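AmbC (Sorangium cellulosum, PDB 5O15) carries a bifunctional dehydratase-cyclase domain that probably dehydrates a polyketide intermediate and closes its oxygen heterocycle in ambruticin biosynthesis. Local coordinates at residues Y34-R39 / L69-A74; H45-D50 / Q205-H210; A87-A90 / A96-L99. All coordinates share one frame; numbering follows the deposited sequence.

Interaction 1: residues Y34-R39 / L69-A74; sequences YVLSGR and LAAADA
Leu36 faces Ala71 and Tyr34 faces Ala74 where strand 34-39 passes over helix 69-74, the short axes coming within 10.1 Å and their N-to-C directions standing 131° apart, nearer antiparallel than parallel but strongly skewed. The register confirms this: the CA atoms of Leu36 and Ala71 are 7.5 Å apart and those of Tyr34 and Ala74 8.7 Å apart, so a step of two along the strand matches a step of three, close to one turn, back along the helix. Both Tyr34 and Leu36 direct their CB atoms at the helix.

Leu36 carries most of the contact. Its CG lies anti to the carbonyl carbon (chi1 -62°), which sends the branched end out over the helix, where the two methyls divide the work. CD2 settles between the two helical positions, 3.9 Å from Ala74 CB and 4.1 Å from Ala71 CA, while CD1 reaches Ala71 CB at 4.5 Å. Tyr34 contributes less: CE2 of its ring comes obliquely to Ala74 O at 4.2 Å, a van der Waals approach and not a polar bond.

In the double hotdog fold this is the packing of a sheet against the helix it wraps, here helix 61-75. The neighbouring strand 96-103 takes part through Val101, whose side chain is touched by both Leu36 and Ala71 and whose backbone pairs with Leu36. Leu22 also touches Leu36 and Ala70.

Between the two segments 154 Å² is buried. With methyl groups as the helix's only side chains at the points of touch, one branched leucine can rest almost on the helical backbone; between these two segments the contact therefore rests on shape and dispersion, without directional bonds.

Interaction 2: residues H45-D50 / Q205-H210; sequences HAWVLD and QDFGLH
The indole of Trp47 is covered on one face by His210, whose CE1 stands 3.3 Å above its plane toward the rim, and on the opposite face by CG1 of its own neighbour Val48, also off-centre. At its edge, near the ring plane, Phe207 CZ comes to Trp47 CZ2 at 3.9 Å. The His210 ring is tilted 44° to the six-membered ring of Trp47, with centroids 4.3 Å apart, so the pair is oblique and CE1 does most of the touching, 3.4 Å from Trp47 CH2. A chi1 of 63° puts Trp47 CG between the backbone N and the carbonyl carbon and swings the indole so that NE1 donates to His45 ND1 at 3.1 Å. The donor lies in the imidazole plane, but the bond bends to 151° and leaves the indole plane. His45 sets CE1 against Phe207 CZ, and Trp21 meets both rings edge-to-face.

The contact joins the two hotdogs of the double hotdog. Residues 208-210 lead, at the start of helix 211-225, into the family's DxxxQ motif, and its HxxxG motif directly follows Asp50, so this aromatic cluster probably borders the active site. With Trp47 replaced by an alanine, His45 ND1 would probably lose its donor and the His210 ring the flat surface it rests against. His210 ND1 caps helix 211-225 at Ala212 N, while Glu66 binds the backbone N of Gly208 and Leu209.

Interaction 3: residues A87-A90 / A96-L99; sequences APLA and AVTL
Leu89 is the side chain on which this contact turns: it has 46 Å² buried by strand 96-99, against 33 Å² for Val97 and 15 Å² for Leu99 on the other side. The backbones stay well apart, the CA atoms of Leu89 and Val97 being 9.2 Å from each other, and side chains alone bridge the interval. With CG anti to the backbone N (chi1 -169°), Leu89 extends its fork toward the strand and splits it between two residues. CD2 goes to Val97 CG2 at 4.2 Å, and CD1 to Leu99 CD2 at 4.3 Å.

Val97, two residues before Leu99, directs its CB at the loop. Leu99 does not, but the end of its side chain comes nearer, and its CD2 methyl makes the contact.

The segment 87-90 lies in the connection from strand 79-85 to strand 96-103 in the first hotdog, so the contact folds that connection over the inner side of the sheet. Helix 61-75 supplies Phe64 against Leu89 and Leu67 against Leu99, and Ser118 of strand 112-120 touches both leucines. Leu89 is thus placed between helix and sheet.

Methyl groups alone meet between the two segments, at ordinary van der Waals separations and with only 103 Å² buried. Such a contact adds burial and fit; polar holds on the loop include the Leu89-Leu59 backbone pairing and His131 ND1 on Ala87 O.

How the interactions relate
From the N terminus, strand 34-39 comes first, and interaction 1 closes a loop of 29 residues when helix 61-75 returns to it at 69-74. Segment 45-50 lies inside that loop, but its partner 205-210 comes much later, so interactions 1 and 2 cross. Interaction 3 follows interaction 1 in series, closing the five-residue link between 87-90 and 96-99, and is nested within the 154 residues spanned by interaction 2. Interactions 1 and 3 meet on adjacent strands, where Gly38 O and Leu99 N, 2.9 Å apart, probably hydrogen-bond. The first ties strand 34-41 to helix 61-75 and the other ties strand 96-103 to the loop before it, while interaction 2 joins the two hotdogs.

Interaction 1: residues Y34-R39 / L69-A74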
ATOM      1  N   TYR A  34     -15.128  11.139  13.390  1.00 13.04           N
ATOM      2  CA  TYR A  34     -15.819  10.174  12.547  1.00 12.74           C
ATOM      3  C   TYR A  34     -15.413   8.773  12.958  1.00 13.21           C
ATOM      4  O   TYR A  34     -14.292   8.543  13.413  1.00 13.38           O
ATOM      5  CB  TYR A  34     -15.490  10.306  11.055  1.00 14.03           C
ATOM      6  CG  TYR A  34     -15.935  11.609  10.442  1.00 15.05           C
ATOM      7  CD1 TYR A  34     -15.237  12.789  10.657  1.00 15.78           C
ATOM      8  CD2 TYR A  34     -16.991  11.634   9.550  1.00 17.18           C
ATOM      9  CE1 TYR A  34     -15.627  13.977  10.049  1.00 18.02           C
ATOM     10  CE2 TYR A  34     -17.390  12.822   8.934  1.00 18.55           C
ATOM     11  CZ  TYR A  34     -16.702  13.979   9.171  1.00 20.06           C
ATOM     12  OH  TYR A  34     -17.093  15.139   8.542  1.00 26.22           O
ATOM     13  N   VAL A  35     -16.312   7.819  12.710  0.53 12.23           N
ATOM     14  CA  VAL A  35     -16.068   6.395  12.938  0.53 12.32           C
ATOM     15  C   VAL A  35     -16.557   5.635  11.715  0.53 13.83           C
ATOM     16  O   VAL A  35     -17.761   5.594  11.440  0.53 14.68           O
ATOM     17  CB  VAL A  35     -16.743   5.878  14.215  0.53 13.10           C
ATOM     18  CG1 VAL A  35     -16.448   4.404  14.402  0.53 15.11           C
ATOM     19  CG2 VAL A  35     -16.248   6.664  15.408  0.53 13.49           C
ATOM     20  N   LEU A  36     -15.629   5.014  10.998  1.00 13.52           N
ATOM     21  CA  LEU A  36     -15.934   4.211   9.828  1.00 13.75           C
ATOM     22  C   LEU A  36     -15.822   2.747  10.216  1.00 14.05           C
ATOM     23  O   LEU A  36     -14.844   2.344  10.841  1.00 16.36           O
ATOM     24  CB  LEU A  36     -14.969   4.500   8.669  1.00 14.71           C
ATOM     25  CG  LEU A  36     -14.997   5.922   8.135  1.00 18.74           C
ATOM     26  CD1 LEU A  36     -14.142   6.866   8.926  1.00 22.97           C
ATOM     27  CD2 LEU A  36     -14.580   5.991   6.698  1.00 24.68           C
ATOM     28  N   SER A  37     -16.815   1.960   9.836  1.00 13.87           N
ATOM     29  CA  SER A  37     -16.856   0.560  10.204  1.00 14.38           C
ATOM     30  C   SER A  37     -17.035  -0.293   8.959  1.00 14.42           C
ATOM     31  O   SER A  37     -17.668   0.131   7.993  1.00 17.54           O
ATOM     32  CB  SER A  37     -18.035   0.286  11.149  1.00 15.91           C
ATOM     33  OG  SER A  37     -17.922   1.034  12.334  1.00 16.98           O
ATOM     34  N   GLY A  38     -16.521  -1.509   9.013  1.00 14.67           N
ATOM     35  CA  GLY A  38     -16.774  -2.421   7.924  1.00 16.92           C
ATOM     36  C   GLY A  38     -16.262  -3.802   8.230  1.00 15.74           C
ATOM     37  O   GLY A  38     -16.018  -4.166   9.383  1.00 17.18           O
ATOM     38  N   ARG A  39     -16.135  -4.589   7.166  1.00 18.36           N
ATOM     39  CA  ARG A  39     -15.815  -5.999   7.293  1.00 19.01           C
ATOM     40  C   ARG A  39     -14.957  -6.393   6.106  1.00 17.79           C
ATOM     41  O   ARG A  39     -15.243  -6.002   4.971  1.00 20.04           O
ATOM     42  CB  ARG A  39     -17.089  -6.845   7.229  1.00 25.00           C
ATOM     43  CG  ARG A  39     -16.916  -8.313   7.545  1.00 28.81           C
ATOM     44  CD  ARG A  39     -18.280  -8.914   7.877  1.00 33.23           C
ATOM     45  NE  ARG A  39     -18.242 -10.367   8.024  1.00 37.49           N
ATOM     46  CZ  ARG A  39     -18.314 -11.229   7.014  1.00 38.65           C
ATOM     47  NH1 ARG A  39     -18.422 -10.793   5.763  1.00 38.57           N
ATOM     48  NH2 ARG A  39     -18.274 -12.535   7.249  1.00 40.86           N
ATOM     49  N   LEU A  69      -6.914   6.447   2.879  1.00 13.58           N
ATOM     50  CA  LEU A  69      -7.403   7.257   1.775  1.00 13.63           C
ATOM     51  C   LEU A  69      -8.925   7.309   1.743  1.00 13.70           C
ATOM     52  O   LEU A  69      -9.504   8.337   1.381  1.00 14.51           O
ATOM     53  CB  LEU A  69      -6.846   6.742   0.438  1.00 14.32           C
ATOM     54  CG  LEU A  69      -5.346   6.978   0.226  1.00 15.55           C
ATOM     55  CD1 LEU A  69      -4.852   6.089  -0.902  1.00 16.11           C
ATOM     56  CD2 LEU A  69      -5.057   8.414  -0.085  1.00 16.49           C
ATOM     57  N   ALA A  70      -9.586   6.196   2.067  1.00 13.58           N
ATOM     58  CA  ALA A  70     -11.043   6.194   2.129  1.00 15.56           C
ATOM     59  C   ALA A  70     -11.535   7.121   3.237  1.00 15.13           C
ATOM     60  O   ALA A  70     -12.516   7.855   3.061  1.00 16.33           O
ATOM     61  CB  ALA A  70     -11.567   4.776   2.350  1.00 16.50           C
ATOM     62  N   ALA A  71     -10.843   7.113   4.384  1.00 15.07           N
ATOM     63  CA  ALA A  71     -11.183   8.012   5.483  1.00 15.75           C
ATOM     64  C   ALA A  71     -10.986   9.453   5.068  1.00 14.79           C
ATOM     65  O   ALA A  71     -11.830  10.301   5.381  1.00 15.85           O
ATOM     66  CB  ALA A  71     -10.356   7.648   6.713  1.00 17.79           C
ATOM     67  N   ALA A  72      -9.888   9.762   4.361  1.00 14.80           N
ATOM     68  CA  ALA A  72      -9.679  11.123   3.893  1.00 15.81           C
ATOM     69  C   ALA A  72     -10.849  11.577   3.031  1.00 15.22           C
ATOM     70  O   ALA A  72     -11.403  12.663   3.228  1.00 16.07           O
ATOM     71  CB  ALA A  72      -8.352  11.203   3.153  1.00 15.03           C
ATOM     72  N   ASP A  73     -11.274  10.730   2.094  0.58 15.53           N
ATOM     73  CA  ASP A  73     -12.396  11.095   1.243  0.58 17.46           C
ATOM     74  C   ASP A  73     -13.662  11.297   2.069  0.58 17.88           C
ATOM     75  O   ASP A  73     -14.449  12.216   1.807  0.58 19.53           O
ATOM     76  CB  ASP A  73     -12.585  10.015   0.177  0.58 19.78           C
ATOM     77  CG  ASP A  73     -13.806  10.234  -0.659  0.58 26.20           C
ATOM     78  OD1 ASP A  73     -13.816  11.202  -1.439  0.58 28.92           O
ATOM     79  OD2 ASP A  73     -14.756   9.437  -0.525  0.58 28.80           O
ATOM     80  N   ALA A  74     -13.873  10.445   3.070  1.00 17.45           N
ATOM     81  CA  ALA A  74     -15.088  10.537   3.866  1.00 18.89           C
ATOM     82  C   ALA A  74     -15.146  11.828   4.671  1.00 19.48           C
ATOM     83  O   ALA A  74     -16.241  12.332   4.947  1.00 21.49           O
ATOM     84  CB  ALA A  74     -15.179   9.331   4.795  1.00 21.69           C
TER

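Interaction 2: residues H45-D50 / Q205-H210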
ATOM      1  N   HIS A  45     -12.905 -11.603  -0.667  1.00 21.06           N
ATOM      2  CA  HIS A  45     -11.658 -11.009  -1.132  1.00 19.83           C
ATOM      3  C   HIS A  45     -10.534 -12.012  -0.952  1.00 18.90           C
ATOM      4  O   HIS A  45      -9.548 -11.736  -0.267  1.00 19.09           O
ATOM      5  CB  HIS A  45     -11.379  -9.701  -0.385  1.00 18.82           C
ATOM      6  CG  HIS A  45     -12.338  -8.635  -0.769  1.00 20.61           C
ATOM      7  ND1 HIS A  45     -12.154  -7.830  -1.870  1.00 21.90           N
ATOM      8  CD2 HIS A  45     -13.556  -8.322  -0.272  1.00 21.68           C
ATOM      9  CE1 HIS A  45     -13.200  -7.044  -2.018  1.00 21.42           C
ATOM     10  NE2 HIS A  45     -14.073  -7.334  -1.067  1.00 22.09           N
ATOM     11  N   ALA A  46     -10.666 -13.179  -1.578  1.00 19.75           N
ATOM     12  CA  ALA A  46      -9.669 -14.224  -1.419  1.00 21.22           C
ATOM     13  C   ALA A  46      -8.298 -13.777  -1.899  1.00 18.51           C
ATOM     14  O   ALA A  46      -7.293 -14.314  -1.430  1.00 19.13           O
ATOM     15  CB  ALA A  46     -10.102 -15.494  -2.159  1.00 24.48           C
ATOM     16  N   TRP A  47      -8.235 -12.799  -2.804  1.00 16.69           N
ATOM     17  CA  TRP A  47      -6.953 -12.284  -3.262  1.00 16.86           C
ATOM     18  C   TRP A  47      -6.028 -11.860  -2.126  1.00 15.35           C
ATOM     19  O   TRP A  47      -4.804 -11.920  -2.296  1.00 15.59           O
ATOM     20  CB  TRP A  47      -7.127 -11.136  -4.252  1.00 17.34           C
ATOM     21  CG  TRP A  47      -7.815  -9.910  -3.708  1.00 16.47           C
ATOM     22  CD1 TRP A  47      -9.157  -9.647  -3.697  1.00 17.20           C
ATOM     23  CD2 TRP A  47      -7.189  -8.762  -3.116  1.00 14.76           C
ATOM     24  NE1 TRP A  47      -9.401  -8.418  -3.123  1.00 17.33           N
ATOM     25  CE2 TRP A  47      -8.207  -7.855  -2.774  1.00 15.57           C
ATOM     26  CE3 TRP A  47      -5.865  -8.409  -2.864  1.00 14.69           C
ATOM     27  CZ2 TRP A  47      -7.940  -6.643  -2.203  1.00 16.15           C
ATOM     28  CZ3 TRP A  47      -5.616  -7.190  -2.270  1.00 15.04           C
ATOM     29  CH2 TRP A  47      -6.651  -6.335  -1.948  1.00 15.82           C
ATOM     30  N   VAL A  48      -6.567 -11.379  -0.981  1.00 14.87           N
ATOM     31  CA  VAL A  48      -5.661 -10.906   0.060  1.00 14.29           C
ATOM     32  C   VAL A  48      -4.803 -12.043   0.583  1.00 15.02           C
ATOM     33  O   VAL A  48      -3.710 -11.809   1.106  1.00 15.02           O
ATOM     34  CB  VAL A  48      -6.408 -10.192   1.214  1.00 14.84           C
ATOM     35  CG1 VAL A  48      -7.138  -8.989   0.681  1.00 15.33           C
ATOM     36  CG2 VAL A  48      -7.358 -11.118   1.966  1.00 15.69           C
ATOM     37  N   LEU A  49      -5.303 -13.282   0.499  1.00 15.17           N
ATOM     38  CA  LEU A  49      -4.566 -14.447   0.981  1.00 16.34           C
ATOM     39  C   LEU A  49      -3.339 -14.754   0.144  1.00 16.05           C
ATOM     40  O   LEU A  49      -2.511 -15.576   0.558  1.00 17.64           O
ATOM     41  CB  LEU A  49      -5.489 -15.667   1.053  1.00 17.95           C
ATOM     42  CG  LEU A  49      -6.685 -15.529   2.002  1.00 20.11           C
ATOM     43  CD1 LEU A  49      -7.616 -16.752   1.858  1.00 20.83           C
ATOM     44  CD2 LEU A  49      -6.191 -15.333   3.427  1.00 21.68           C
ATOM     45  N   ASP A  50      -3.222 -14.163  -1.051  1.00 14.55           N
ATOM     46  CA  ASP A  50      -2.004 -14.316  -1.820  1.00 14.87           C
ATOM     47  C   ASP A  50      -0.853 -13.511  -1.242  1.00 14.96           C
ATOM     48  O   ASP A  50       0.300 -13.699  -1.688  1.00 15.33           O
ATOM     49  CB  ASP A  50      -2.240 -13.854  -3.258  1.00 15.48           C
ATOM     50  CG  ASP A  50      -3.103 -14.803  -4.087  1.00 17.03           C
ATOM     51  OD1 ASP A  50      -3.439 -15.894  -3.602  1.00 19.54           O
ATOM     52  OD2 ASP A  50      -3.422 -14.421  -5.240  1.00 18.36           O
ATOM     53  N   GLN A 205     -12.128  -1.142  -9.809  1.00 21.60           N
ATOM     54  CA  GLN A 205     -12.990   0.031  -9.795  1.00 25.28           C
ATOM     55  C   GLN A 205     -13.699   0.249  -8.467  1.00 24.66           C
ATOM     56  O   GLN A 205     -14.230   1.341  -8.254  1.00 27.30           O
ATOM     57  CB  GLN A 205     -14.019  -0.092 -10.920  1.00 30.88           C
ATOM     58  CG  GLN A 205     -14.817  -1.394 -10.871  1.00 37.97           C
ATOM     59  CD  GLN A 205     -15.699  -1.570 -12.090  1.00 45.68           C
ATOM     60  OE1 GLN A 205     -16.214  -0.599 -12.637  1.00 49.89           O
ATOM     61  NE2 GLN A 205     -15.858  -2.810 -12.535  1.00 48.47           N
ATOM     62  N   ASP A 206     -13.715  -0.751  -7.575  1.00 22.44           N
ATOM     63  CA  ASP A 206     -14.391  -0.634  -6.292  1.00 23.94           C
ATOM     64  C   ASP A 206     -13.522   0.037  -5.235  1.00 21.02           C
ATOM     65  O   ASP A 206     -14.046   0.472  -4.202  1.00 22.96           O
ATOM     66  CB  ASP A 206     -14.802  -2.026  -5.791  1.00 27.83           C
ATOM     67  CG  ASP A 206     -15.754  -2.761  -6.739  1.00 34.32           C
ATOM     68  OD1 ASP A 206     -16.492  -2.118  -7.517  1.00 35.97           O
ATOM     69  OD2 ASP A 206     -15.762  -4.008  -6.692  1.00 36.84           O
ATOM     70  N   PHE A 207     -12.215   0.124  -5.461  1.00 17.94           N
ATOM     71  CA  PHE A 207     -11.281   0.667  -4.489  1.00 16.77           C
ATOM     72  C   PHE A 207     -10.852   2.064  -4.915  1.00 16.22           C
ATOM     73  O   PHE A 207     -10.938   2.431  -6.085  1.00 17.61           O
ATOM     74  CB  PHE A 207     -10.039  -0.239  -4.374  1.00 16.04           C
ATOM     75  CG  PHE A 207     -10.305  -1.575  -3.714  1.00 16.51           C
ATOM     76  CD1 PHE A 207     -10.247  -1.685  -2.336  1.00 15.93           C
ATOM     77  CD2 PHE A 207     -10.644  -2.688  -4.445  1.00 16.50           C
ATOM     78  CE1 PHE A 207     -10.495  -2.894  -1.718  1.00 16.34           C
ATOM     79  CE2 PHE A 207     -10.905  -3.892  -3.818  1.00 17.90           C
ATOM     80  CZ  PHE A 207     -10.822  -3.990  -2.456  1.00 17.15           C
ATOM     81  N   GLY A 208     -10.353   2.831  -3.954  1.00 16.26           N
ATOM     82  CA  GLY A 208      -9.685   4.066  -4.303  1.00 15.93           C
ATOM     83  C   GLY A 208      -8.417   3.766  -5.088  1.00 14.86           C
ATOM     84  O   GLY A 208      -8.247   4.209  -6.231  1.00 15.77           O
ATOM     85  N   LEU A 209      -7.517   3.007  -4.476  1.00 14.05           N
ATOM     86  CA  LEU A 209      -6.361   2.444  -5.147  1.00 13.72           C
ATOM     87  C   LEU A 209      -6.211   1.014  -4.656  1.00 13.78           C
ATOM     88  O   LEU A 209      -5.876   0.776  -3.490  1.00 13.55           O
ATOM     89  CB  LEU A 209      -5.126   3.285  -4.880  1.00 14.86           C
ATOM     90  CG  LEU A 209      -3.855   2.792  -5.564  1.00 15.50           C
ATOM     91  CD1 LEU A 209      -4.024   2.627  -7.078  1.00 17.81           C
ATOM     92  CD2 LEU A 209      -2.718   3.728  -5.262  1.00 17.40           C
ATOM     93  N   HIS A 210      -6.507   0.057  -5.540  1.00 13.65           N
ATOM     94  CA  HIS A 210      -6.513  -1.323  -5.127  1.00 14.03           C
ATOM     95  C   HIS A 210      -5.187  -1.630  -4.432  1.00 13.05           C
ATOM     96  O   HIS A 210      -4.110  -1.374  -4.999  1.00 13.16           O
ATOM     97  CB  HIS A 210      -6.648  -2.217  -6.363  1.00 14.16           C
ATOM     98  CG  HIS A 210      -6.984  -3.631  -6.056  1.00 14.22           C
ATOM     99  ND1 HIS A 210      -6.111  -4.470  -5.397  1.00 13.77           N
ATOM    100  CD2 HIS A 210      -8.089  -4.368  -6.330  1.00 15.52           C
ATOM    101  CE1 HIS A 210      -6.650  -5.676  -5.302  1.00 14.28           C
ATOM    102  NE2 HIS A 210      -7.848  -5.643  -5.869  1.00 16.09           N
TER

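Interaction 3: residues A87-A90 / A96-L99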
ATOM      1  N   ALA A  87       1.208  -2.739  13.719  1.00 20.34           N
ATOM      2  CA  ALA A  87       1.138  -4.197  13.809  1.00 22.21           C
ATOM      3  C   ALA A  87       0.427  -4.759  12.595  1.00 19.15           C
ATOM      4  O   ALA A  87      -0.577  -4.177  12.161  1.00 18.74           O
ATOM      5  CB  ALA A  87       0.338  -4.572  15.059  1.00 24.78           C
ATOM      6  N   PRO A  88       0.867  -5.905  12.089  1.00 19.58           N
ATOM      7  CA  PRO A  88       0.212  -6.502  10.918  1.00 19.55           C
ATOM      8  C   PRO A  88      -1.153  -7.073  11.279  1.00 18.99           C
ATOM      9  O   PRO A  88      -1.505  -7.291  12.436  1.00 20.90           O
ATOM     10  CB  PRO A  88       1.170  -7.613  10.487  1.00 22.26           C
ATOM     11  CG  PRO A  88       1.925  -7.955  11.725  1.00 24.12           C
ATOM     12  CD  PRO A  88       2.016  -6.699  12.552  1.00 21.38           C
ATOM     13  N   LEU A  89      -1.916  -7.360  10.242  1.00 18.49           N
ATOM     14  CA  LEU A  89      -3.240  -7.947  10.360  1.00 18.43           C
ATOM     15  C   LEU A  89      -3.131  -9.358   9.785  1.00 17.76           C
ATOM     16  O   LEU A  89      -2.989  -9.543   8.564  1.00 16.71           O
ATOM     17  CB  LEU A  89      -4.252  -7.097   9.599  1.00 18.58           C
ATOM     18  CG  LEU A  89      -5.749  -7.347   9.781  1.00 20.24           C
ATOM     19  CD1 LEU A  89      -6.589  -6.139   9.383  1.00 21.11           C
ATOM     20  CD2 LEU A  89      -6.255  -8.565   9.086  1.00 24.28           C
ATOM     21  N   ALA A  90      -3.148 -10.340  10.678  1.00 19.33           N
ATOM     22  CA  ALA A  90      -3.121 -11.742  10.292  1.00 19.76           C
ATOM     23  C   ALA A  90      -4.459 -12.102   9.678  1.00 20.29           C
ATOM     24  O   ALA A  90      -5.507 -11.735  10.202  1.00 22.54           O
ATOM     25  CB  ALA A  90      -2.854 -12.604  11.524  1.00 22.77           C
ATOM     26  N   ALA A  96     -13.523 -13.693   8.389  1.00 25.74           N
ATOM     27  CA  ALA A  96     -13.609 -12.250   8.210  1.00 23.66           C
ATOM     28  C   ALA A  96     -13.124 -11.537   9.455  1.00 23.53           C
ATOM     29  O   ALA A  96     -13.132 -12.092  10.558  1.00 26.08           O
ATOM     30  CB  ALA A  96     -15.040 -11.825   7.881  1.00 25.09           C
ATOM     31  N   VAL A  97     -12.671 -10.309   9.251  1.00 21.35           N
ATOM     32  CA  VAL A  97     -12.357  -9.411  10.346  1.00 21.22           C
ATOM     33  C   VAL A  97     -13.247  -8.187  10.219  1.00 19.58           C
ATOM     34  O   VAL A  97     -13.614  -7.751   9.125  1.00 21.43           O
ATOM     35  CB  VAL A  97     -10.870  -9.001  10.417  1.00 24.44           C
ATOM     36  CG1 VAL A  97      -9.981 -10.211  10.609  1.00 27.91           C
ATOM     37  CG2 VAL A  97     -10.487  -8.259   9.177  1.00 23.61           C
ATOM     38  N   THR A  98     -13.594  -7.634  11.358  1.00 19.69           N
ATOM     39  CA  THR A  98     -14.279  -6.364  11.409  1.00 19.59           C
ATOM     40  C   THR A  98     -13.218  -5.274  11.446  1.00 17.10           C
ATOM     41  O   THR A  98     -12.174  -5.427  12.089  1.00 18.18           O
ATOM     42  CB  THR A  98     -15.164  -6.293  12.666  1.00 23.81           C
ATOM     43  OG1 THR A  98     -16.096  -7.373  12.647  1.00 29.51           O
ATOM     44  CG2 THR A  98     -15.973  -5.039  12.690  1.00 24.76           C
ATOM     45  N   LEU A  99     -13.497  -4.173  10.766  1.00 15.92           N
ATOM     46  CA  LEU A  99     -12.590  -3.044  10.675  1.00 14.65           C
ATOM     47  C   LEU A  99     -13.203  -1.818  11.330  1.00 14.24           C
ATOM     48  O   LEU A  99     -14.431  -1.635  11.345  1.00 15.22           O
ATOM     49  CB  LEU A  99     -12.353  -2.688   9.208  1.00 15.27           C
ATOM     50  CG  LEU A  99     -11.745  -3.779   8.330  1.00 16.31           C
ATOM     51  CD1 LEU A  99     -11.631  -3.282   6.892  1.00 18.18           C
ATOM     52  CD2 LEU A  99     -10.393  -4.123   8.861  1.00 18.24           C
TER